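Local atomic coordinates of CMP-sialic acid transporter 1 (Zea mays, PDB entry 6I1R), a protein that probably carries CMP-sialic acid from the cytoplasm into the Golgi, in exchange for CMP, and may also move related nucleotide sugars. Residues K262-S267 and I297-M302; L107-T112 and V133-G138; L120-S125 and Y256-V261. The protein carries 5 engineered substitutions. One frame throughout, in Å; residues are numbered along the deposited sequence.

In the fold
The three contacts lie in one bundle of membrane helices. Interaction 2 pairs the neighbouring helices 108-118 and 126-143. The loop that joins them holds residues 120-125 of interaction 3. Interactions 1 and 3 share helix 259-279; its start packs on that loop, and its next turn on helix 287-304. The centres of interactions 1 and 2 are about 10 Å apart and the two touch, for example through Ser267 and Ile109. Interaction 3 is about 13 Å from interaction 1 and 14 Å from interaction 2, centre to centre. The CMP pocket is lined by other residues, such as Lys45, Tyr82 and Asn206, and none belongs to these six segments.

Interaction 1. Residues K262-S267 and I297-M302; sequences KVYSTS and IISLQM
Tyr264 and Leu300 mark the closest backbone approach of the two helical segments, with their CA atoms 7.6 Å apart. The tyrosine spans this gap; serine and leucine need reach only a short way. Tyr264 supplies most of the bridge. Its CB points toward segment 297-302, and the ring carries the hydroxyl across to the backbone of the other helix. Tyr264 OH donates to Ser299 O at 2.8 Å. The hydroxyl does not use a lone pair of the carbonyl. It stands above the carbonyl plane, 62° out of it, and the C=O...OH angle is 117°. Tyr264 OH is also 2.9 Å from Ser299 OG, so both oxygens of this serine lie at the phenol tip. Ser299 OG has its own partner, Ala131 O on helix 126-143. Three helices therefore meet at this small polar patch in a buried setting. Both segments lie in predicted transmembrane helices of a transporter of the drug/metabolite transporter clan, and the contact joins the last two of these, 259-279 and 287-304. The apolar half of the contact is Leu300. Its CB leaves to one flank, but CG is anti to the backbone N (chi1 -166°), which brings the branch back toward the tyrosine. Leu300 CD1 then lies 3.6 Å from Tyr264 CD1 and meets the ring obliquely. Further along the ring, Tyr264 CE1 is 3.7 Å from Leu300 CA. Outside the segments, Phe304 packs edge-to-face with Tyr264, and Tyr303 also meets the ring.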
loop_
_atom_site.group_PDB
_atom_site.type_symbol
_atom_site.label_atom_id
_atom_site.label_comp_id
_atom_site.label_asym_id
_atom_site.label_seq_id
_atom_site.Cartn_x
_atom_site.Cartn_y
_atom_site.Cartn_z
ATOM N N LYS B 262 -10.123 0.721 27.949
ATOM C CA LYS B 262 -9.916 0.488 26.520
ATOM C C LYS B 262 -8.492 0.920 26.144
ATOM O O LYS B 262 -7.708 0.099 25.680
ATOM C CB LYS B 262 -10.963 1.230 25.682
ATOM C CG LYS B 262 -10.777 1.162 24.169
ATOM C CD LYS B 262 -11.678 2.140 23.433
ATOM C CE LYS B 262 -11.213 2.588 22.059
ATOM N NZ LYS B 262 -9.752 2.470 21.838
ATOM N N VAL B 263 -8.160 2.188 26.383
ATOM C CA VAL B 263 -6.893 2.756 25.884
ATOM C C VAL B 263 -5.697 2.112 26.602
ATOM O O VAL B 263 -4.592 2.142 26.066
ATOM C CB VAL B 263 -6.849 4.295 25.981
ATOM C CG1 VAL B 263 -7.903 4.946 25.098
ATOM C CG2 VAL B 263 -6.958 4.801 27.410
ATOM N N TYR B 264 -5.888 1.544 27.793
ATOM C CA TYR B 264 -4.811 0.762 28.413
ATOM C C TYR B 264 -4.641 -0.561 27.651
ATOM O O TYR B 264 -3.516 -0.998 27.428
ATOM C CB TYR B 264 -5.057 0.553 29.912
ATOM C CG TYR B 264 -4.380 1.569 30.799
ATOM C CD1 TYR B 264 -3.077 1.385 31.235
ATOM C CD2 TYR B 264 -5.034 2.723 31.199
ATOM C CE1 TYR B 264 -2.445 2.314 32.046
ATOM C CE2 TYR B 264 -4.419 3.663 32.011
ATOM C CZ TYR B 264 -3.118 3.459 32.436
ATOM O OH TYR B 264 -2.510 4.385 33.233
ATOM N N SER B 265 -5.747 -1.178 27.233
ATOM C CA SER B 265 -5.697 -2.429 26.461
ATOM C C SER B 265 -5.004 -2.196 25.113
ATOM O O SER B 265 -4.114 -2.957 24.728
ATOM C CB SER B 265 -7.075 -3.010 26.259
ATOM O OG SER B 265 -7.697 -3.297 27.502
ATOM N N THR B 266 -5.430 -1.145 24.415
ATOM C CA THR B 266 -4.908 -0.775 23.095
ATOM C C THR B 266 -3.405 -0.480 23.182
ATOM O O THR B 266 -2.631 -0.894 22.319
ATOM C CB THR B 266 -5.636 0.456 22.537
ATOM O OG1 THR B 266 -6.907 0.572 23.175
ATOM C CG2 THR B 266 -5.833 0.398 21.038
ATOM N N SER B 267 -3.018 0.255 24.221
ATOM C CA SER B 267 -1.625 0.651 24.421
ATOM C C SER B 267 -0.755 -0.586 24.669
ATOM O O SER B 267 0.301 -0.736 24.055
ATOM C CB SER B 267 -1.505 1.643 25.550
ATOM O OG SER B 267 -2.178 2.854 25.236
ATOM N N ILE B 297 4.151 -0.242 32.309
ATOM C CA ILE B 297 3.853 -1.150 33.429
ATOM C C ILE B 297 3.621 -0.322 34.701
ATOM O O ILE B 297 2.704 -0.609 35.471
ATOM C CB ILE B 297 4.971 -2.200 33.616
ATOM C CG1 ILE B 297 4.936 -3.258 32.509
ATOM C CG2 ILE B 297 4.899 -2.838 34.998
ATOM C CD1 ILE B 297 6.120 -4.199 32.509
ATOM N N ILE B 298 4.450 0.698 34.913
ATOM C CA ILE B 298 4.317 1.567 36.089
ATOM C C ILE B 298 3.060 2.434 35.933
ATOM O O ILE B 298 2.349 2.662 36.909
ATOM C CB ILE B 298 5.598 2.401 36.311
ATOM C CG1 ILE B 298 6.680 1.565 37.001
ATOM C CG2 ILE B 298 5.304 3.685 37.077
ATOM C CD1 ILE B 298 8.063 2.170 36.950
ATOM N N SER B 299 2.784 2.908 34.721
ATOM C CA SER B 299 1.553 3.661 34.460
ATOM C C SER B 299 0.321 2.791 34.746
ATOM O O SER B 299 -0.717 3.306 35.165
ATOM C CB SER B 299 1.521 4.197 33.052
ATOM O OG SER B 299 0.337 4.948 32.831
ATOM N N LEU B 300 0.431 1.484 34.509
ATOM C CA LEU B 300 -0.667 0.556 34.791
ATOM C C LEU B 300 -0.899 0.501 36.305
ATOM O O LEU B 300 -2.013 0.719 36.783
ATOM C CB LEU B 300 -0.323 -0.831 34.236
ATOM C CG LEU B 300 -1.484 -1.822 34.160
ATOM C CD1 LEU B 300 -2.170 -1.760 32.803
ATOM C CD2 LEU B 300 -1.009 -3.239 34.444
ATOM N N GLN B 301 0.171 0.228 37.044
ATOM C CA GLN B 301 0.106 0.101 38.497
ATOM C C GLN B 301 -0.503 1.377 39.095
ATOM O O GLN B 301 -1.468 1.305 39.848
ATOM C CB GLN B 301 1.496 -0.193 39.064
ATOM C CG GLN B 301 1.999 -1.591 38.731
ATOM C CD GLN B 301 3.366 -1.874 39.303
ATOM O OE1 GLN B 301 4.238 -1.007 39.343
ATOM N NE2 GLN B 301 3.567 -3.103 39.747
ATOM N N MET B 302 0.038 2.535 38.728
ATOM C CA MET B 302 -0.436 3.821 39.258
ATOM C C MET B 302 -1.961 3.921 39.132
ATOM O O MET B 302 -2.643 4.247 40.102
ATOM C CB MET B 302 0.200 5.001 38.515
ATOM C CG MET B 302 1.643 5.226 38.891
ATOM S SD MET B 302 2.553 6.299 37.766
ATOM C CE MET B 302 1.660 7.841 37.953
#

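Interaction 2. Residues L107-T112 and V133-G138; sequences LKIVTT and VLLAVG
Ala136, which receives the side chains of Ile109 and Val110, has a carbonyl oxygen hydrogen-bonded to two hydroxyls, Thr139 OG1 and Thr140 OG1. Both belong to the same helix as Ala136. The polar group is thus served within helix 126-143, and the face turned to segment 107-112 is apolar. Ile109 fills most of that face. Its CB points toward the other segment and its two branches divide the work. CG2, anti to the backbone N, lies 3.9 Å from Ala136 CB and also 3.9 Å from Leu135 CD2. The other branch ends in CD1, which comes down on the backbone, 3.7 Å from Ala136 CA. Ala136 has only a methyl, and the backbones are close here: the CA atoms of Ile109 and Ala136 are 5.7 Å apart. Val110 closes on the same methyl with its CG1, 3.9 Å from Ala136 CB. Ala136 CB therefore meets two neighbouring residues of the opposing helix. The short helical segments run antiparallel, at 165° between their directions, and their axes approach to 8.8 Å. The loop between them is short, so helices 108-118 and 126-143 form a helical hairpin in the transporter bundle. Leu135 also points its CB toward segment 107-112. Its CG is anti to the backbone N (chi1 -174°), and its side chain crosses that of Ile109 at about a right angle. Both side chains also touch helix 259-279, where Ser267 meets the two of them. Away from the partner segment, Thr111 OG1 bonds Ala170 O on helix 160-186.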
loop_
_atom_site.group_PDB
_atom_site.type_symbol
_atom_site.label_atom_id
_atom_site.label_comp_id
_atom_site.label_asym_id
_atom_site.label_seq_id
_atom_site.Cartn_x
_atom_site.Cartn_y
_atom_site.Cartn_z
ATOM N N LEU B 107 -1.642 10.813 21.306
ATOM C CA LEU B 107 -2.317 11.959 21.914
ATOM C C LEU B 107 -3.771 11.593 22.247
ATOM O O LEU B 107 -4.396 12.245 23.084
ATOM C CB LEU B 107 -2.247 13.161 20.964
ATOM C CG LEU B 107 -2.012 14.510 21.642
ATOM C CD1 LEU B 107 -0.538 14.702 21.963
ATOM C CD2 LEU B 107 -2.522 15.653 20.778
ATOM N N LYS B 108 -4.311 10.559 21.603
ATOM C CA LYS B 108 -5.682 10.108 21.892
ATOM C C LYS B 108 -5.798 9.681 23.361
ATOM O O LYS B 108 -6.881 9.743 23.936
ATOM C CB LYS B 108 -6.108 8.956 20.977
ATOM C CG LYS B 108 -5.132 7.797 20.888
ATOM C CD LYS B 108 -5.685 6.625 20.142
ATOM C CE LYS B 108 -5.292 5.325 20.798
ATOM N NZ LYS B 108 -5.765 4.148 20.031
ATOM N N ILE B 109 -4.690 9.239 23.949
ATOM C CA ILE B 109 -4.671 8.807 25.347
ATOM C C ILE B 109 -4.997 10.003 26.254
ATOM O O ILE B 109 -5.766 9.859 27.206
ATOM C CB ILE B 109 -3.320 8.147 25.701
ATOM C CG1 ILE B 109 -3.115 6.839 24.932
ATOM C CG2 ILE B 109 -3.191 7.934 27.204
ATOM C CD1 ILE B 109 -1.674 6.387 24.848
ATOM N N VAL B 110 -4.430 11.173 25.960
ATOM C CA VAL B 110 -4.659 12.363 26.797
ATOM C C VAL B 110 -5.999 13.010 26.418
ATOM O O VAL B 110 -6.689 13.537 27.292
ATOM C CB VAL B 110 -3.491 13.371 26.731
ATOM C CG1 VAL B 110 -2.188 12.748 27.207
ATOM C CG2 VAL B 110 -3.307 13.990 25.353
ATOM N N THR B 111 -6.374 12.968 25.138
ATOM C CA THR B 111 -7.650 13.547 24.703
ATOM C C THR B 111 -8.819 12.704 25.232
ATOM O O THR B 111 -9.849 13.275 25.592
ATOM C CB THR B 111 -7.728 13.713 23.181
ATOM O OG1 THR B 111 -7.341 12.484 22.570
ATOM C CG2 THR B 111 -6.857 14.837 22.663
ATOM N N THR B 112 -8.690 11.372 25.286
ATOM C CA THR B 112 -9.739 10.571 25.942
ATOM C C THR B 112 -9.766 10.944 27.426
ATOM O O THR B 112 -10.831 11.181 27.985
ATOM C CB THR B 112 -9.571 9.053 25.771
ATOM O OG1 THR B 112 -8.330 8.636 26.343
ATOM C CG2 THR B 112 -9.653 8.600 24.330
ATOM N N VAL B 133 -1.047 10.375 31.523
ATOM C CA VAL B 133 0.052 11.048 30.832
ATOM C C VAL B 133 1.199 10.048 30.647
ATOM O O VAL B 133 1.700 9.874 29.536
ATOM C CB VAL B 133 0.515 12.314 31.582
ATOM C CG1 VAL B 133 1.797 12.886 30.990
ATOM C CG2 VAL B 133 -0.571 13.380 31.616
ATOM N N LEU B 134 1.595 9.376 31.725
ATOM C CA LEU B 134 2.707 8.426 31.647
ATOM C C LEU B 134 2.453 7.397 30.543
ATOM O O LEU B 134 3.389 7.016 29.846
ATOM C CB LEU B 134 2.907 7.720 32.990
ATOM C CG LEU B 134 3.976 8.319 33.900
ATOM C CD1 LEU B 134 4.022 7.558 35.210
ATOM C CD2 LEU B 134 5.345 8.314 33.235
ATOM N N LEU B 135 1.206 6.953 30.393
ATOM C CA LEU B 135 0.872 5.959 29.370
ATOM C C LEU B 135 1.180 6.529 27.980
ATOM O O LEU B 135 1.835 5.873 27.169
ATOM C CB LEU B 135 -0.606 5.570 29.486
ATOM C CG LEU B 135 -1.056 4.429 28.575
ATOM C CD1 LEU B 135 -0.414 3.113 28.987
ATOM C CD2 LEU B 135 -2.571 4.302 28.569
ATOM N N ALA B 136 0.701 7.743 27.722
ATOM C CA ALA B 136 0.927 8.415 26.442
ATOM C C ALA B 136 2.429 8.613 26.210
ATOM O O ALA B 136 2.921 8.394 25.104
ATOM C CB ALA B 136 0.191 9.733 26.417
ATOM N N VAL B 137 3.142 9.024 27.255
ATOM C CA VAL B 137 4.581 9.268 27.161
ATOM C C VAL B 137 5.306 7.931 26.941
ATOM O O VAL B 137 6.254 7.868 26.162
ATOM C CB VAL B 137 5.111 10.004 28.408
ATOM C CG1 VAL B 137 6.630 10.051 28.435
ATOM C CG2 VAL B 137 4.538 11.408 28.526
ATOM N N GLY B 138 4.858 6.875 27.616
ATOM C CA GLY B 138 5.520 5.566 27.565
ATOM C C GLY B 138 5.389 4.892 26.209
ATOM O O GLY B 138 6.313 4.211 25.755
#

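Interaction 3. Residues L120-S125 and Y256-V261; sequences LKRKLS and YSDNIV
Arg122 reaches from the loop after helix 108-118 to Asp258, at the start of helix 259-279. Its CB already points toward the other segment. CG is anti to the carbonyl carbon, and the next torsion keeps the chain extended. At chi3 (60°) the chain bends, which turns the guanidinium in toward the aspartate. CZ lies 3.7 Å from Asp258 OD2. NH2 is 3.5 Å from that same oxygen. NH1 comes closest, 3.3 Å from Asp258 OD2, and also lies 3.4 Å from Asp258 CB. The groups do not lie flat together: the guanidinium and carboxylate planes are 63° apart. The salt bridge is made through OD2, with a weak hydrogen bond from NH1 (N-H...O angle 121°). OD1 does another job. Asp258 is the N-cap of helix 259-279, and OD1 accepts from Val261 N at 2.9 Å. Farther along the two segments, Leu124 and Ile260 meet tip to tip, with Leu124 CD2 3.9 Å from Ile260 CD1. Tyr303 of helix 287-304 touches both of them, and Phe116 of helix 108-118 packs on Arg122, Asp258 and Ile260. The contact thus ties the loop of the hairpin to the first turn of a helix far along the chain. One carboxylate divides its oxygens between a helix cap and an arginine. The skewed, weak bond suggests that charge attraction probably matters more here than directed hydrogen bonding, and the negative aspartate probably also suits the positive end of the helix dipole.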
loop_
_atom_site.group_PDB
_atom_site.type_symbol
_atom_site.label_atom_id
_atom_site.label_comp_id
_atom_site.label_asym_id
_atom_site.label_seq_id
_atom_site.Cartn_x
_atom_site.Cartn_y
_atom_site.Cartn_z
ATOM N N LEU B 120 -17.930 12.861 29.986
ATOM C CA LEU B 120 -18.468 11.801 30.849
ATOM C C LEU B 120 -18.487 12.256 32.316
ATOM O O LEU B 120 -19.085 11.580 33.155
ATOM C CB LEU B 120 -17.642 10.522 30.661
ATOM C CG LEU B 120 -17.981 9.706 29.413
ATOM C CD1 LEU B 120 -16.876 8.711 29.093
ATOM C CD2 LEU B 120 -19.313 8.990 29.574
ATOM N N LYS B 121 -17.839 13.379 32.626
ATOM C CA LYS B 121 -17.948 14.019 33.946
ATOM C C LYS B 121 -17.397 13.096 35.042
ATOM O O LYS B 121 -17.798 13.210 36.202
ATOM C CB LYS B 121 -19.405 14.396 34.230
ATOM N N ARG B 122 -16.467 12.207 34.694
ATOM C CA ARG B 122 -15.986 11.201 35.645
ATOM C C ARG B 122 -14.726 11.720 36.349
ATOM O O ARG B 122 -13.980 12.538 35.800
ATOM C CB ARG B 122 -15.767 9.856 34.943
ATOM C CG ARG B 122 -17.043 9.040 34.787
ATOM C CD ARG B 122 -16.812 7.581 34.434
ATOM N NE ARG B 122 -16.037 6.860 35.437
ATOM C CZ ARG B 122 -15.735 5.568 35.370
ATOM N NH1 ARG B 122 -16.235 4.822 34.401
ATOM N NH2 ARG B 122 -14.933 5.027 36.271
ATOM N N LYS B 123 -14.516 11.230 37.573
ATOM C CA LYS B 123 -13.510 11.775 38.489
ATOM C C LYS B 123 -12.196 10.993 38.367
ATOM O O LYS B 123 -12.189 9.759 38.356
ATOM C CB LYS B 123 -13.994 11.726 39.943
ATOM C CG LYS B 123 -15.170 12.629 40.307
ATOM C CD LYS B 123 -15.384 13.822 39.394
ATOM C CE LYS B 123 -16.460 14.762 39.894
ATOM N NZ LYS B 123 -16.760 15.827 38.907
ATOM N N LEU B 124 -11.095 11.740 38.308
ATOM C CA LEU B 124 -9.745 11.193 38.240
ATOM C C LEU B 124 -8.892 11.836 39.338
ATOM O O LEU B 124 -8.871 13.063 39.472
ATOM C CB LEU B 124 -9.148 11.493 36.862
ATOM C CG LEU B 124 -9.676 10.648 35.704
ATOM C CD1 LEU B 124 -9.381 11.322 34.370
ATOM C CD2 LEU B 124 -9.086 9.246 35.740
ATOM N N SER B 125 -8.187 11.012 40.106
ATOM C CA SER B 125 -7.200 11.512 41.059
ATOM C C SER B 125 -6.034 12.154 40.296
ATOM O O SER B 125 -5.993 12.108 39.066
ATOM C CB SER B 125 -6.730 10.413 41.977
ATOM O OG SER B 125 -6.378 9.250 41.246
ATOM N N TYR B 256 -19.933 -1.914 30.192
ATOM C CA TYR B 256 -19.649 -2.406 31.545
ATOM C C TYR B 256 -18.267 -1.948 32.033
ATOM O O TYR B 256 -17.783 -2.445 33.052
ATOM C CB TYR B 256 -19.756 -3.933 31.573
ATOM C CG TYR B 256 -21.107 -4.452 31.155
ATOM C CD1 TYR B 256 -21.394 -4.694 29.822
ATOM C CD2 TYR B 256 -22.110 -4.678 32.084
ATOM C CE1 TYR B 256 -22.632 -5.167 29.425
ATOM C CE2 TYR B 256 -23.357 -5.147 31.703
ATOM C CZ TYR B 256 -23.621 -5.392 30.367
ATOM O OH TYR B 256 -24.845 -5.850 29.975
ATOM N N SER B 257 -17.625 -1.014 31.335
ATOM C CA SER B 257 -16.329 -0.516 31.789
ATOM C C SER B 257 -16.182 0.960 31.400
ATOM O O SER B 257 -17.135 1.715 31.538
ATOM C CB SER B 257 -15.213 -1.370 31.253
ATOM O OG SER B 257 -14.003 -1.090 31.938
ATOM N N ASP B 258 -15.000 1.371 30.941
ATOM C CA ASP B 258 -14.782 2.757 30.537
ATOM C C ASP B 258 -13.684 2.825 29.470
ATOM O O ASP B 258 -12.948 1.863 29.256
ATOM C CB ASP B 258 -14.426 3.636 31.739
ATOM C CG ASP B 258 -13.303 3.087 32.600
ATOM O OD1 ASP B 258 -12.259 2.711 32.030
ATOM O OD2 ASP B 258 -13.480 3.046 33.834
ATOM N N ASN B 259 -13.584 3.999 28.844
ATOM C CA ASN B 259 -12.631 4.280 27.761
ATOM C C ASN B 259 -11.183 4.121 28.235
ATOM O O ASN B 259 -10.309 3.783 27.436
ATOM C CB ASN B 259 -12.800 5.696 27.201
ATOM C CG ASN B 259 -13.469 5.718 25.845
ATOM O OD1 ASN B 259 -12.857 5.361 24.841
ATOM N ND2 ASN B 259 -14.720 6.147 25.807
ATOM N N ILE B 260 -10.919 4.391 29.508
ATOM C CA ILE B 260 -9.544 4.380 29.988
ATOM C C ILE B 260 -9.048 2.928 30.047
ATOM O O ILE B 260 -7.886 2.667 29.733
ATOM C CB ILE B 260 -9.412 5.131 31.328
ATOM C CG1 ILE B 260 -9.768 6.611 31.157
ATOM C CG2 ILE B 260 -8.018 4.949 31.913
ATOM C CD1 ILE B 260 -9.998 7.354 32.448
ATOM N N VAL B 261 -9.921 1.986 30.401
ATOM C CA VAL B 261 -9.565 0.563 30.330
ATOM C C VAL B 261 -9.312 0.188 28.861
ATOM O O VAL B 261 -8.393 -0.578 28.566
ATOM C CB VAL B 261 -10.639 -0.338 30.971
ATOM C CG1 VAL B 261 -10.416 -1.811 30.650
ATOM C CG2 VAL B 261 -10.720 -0.137 32.476
#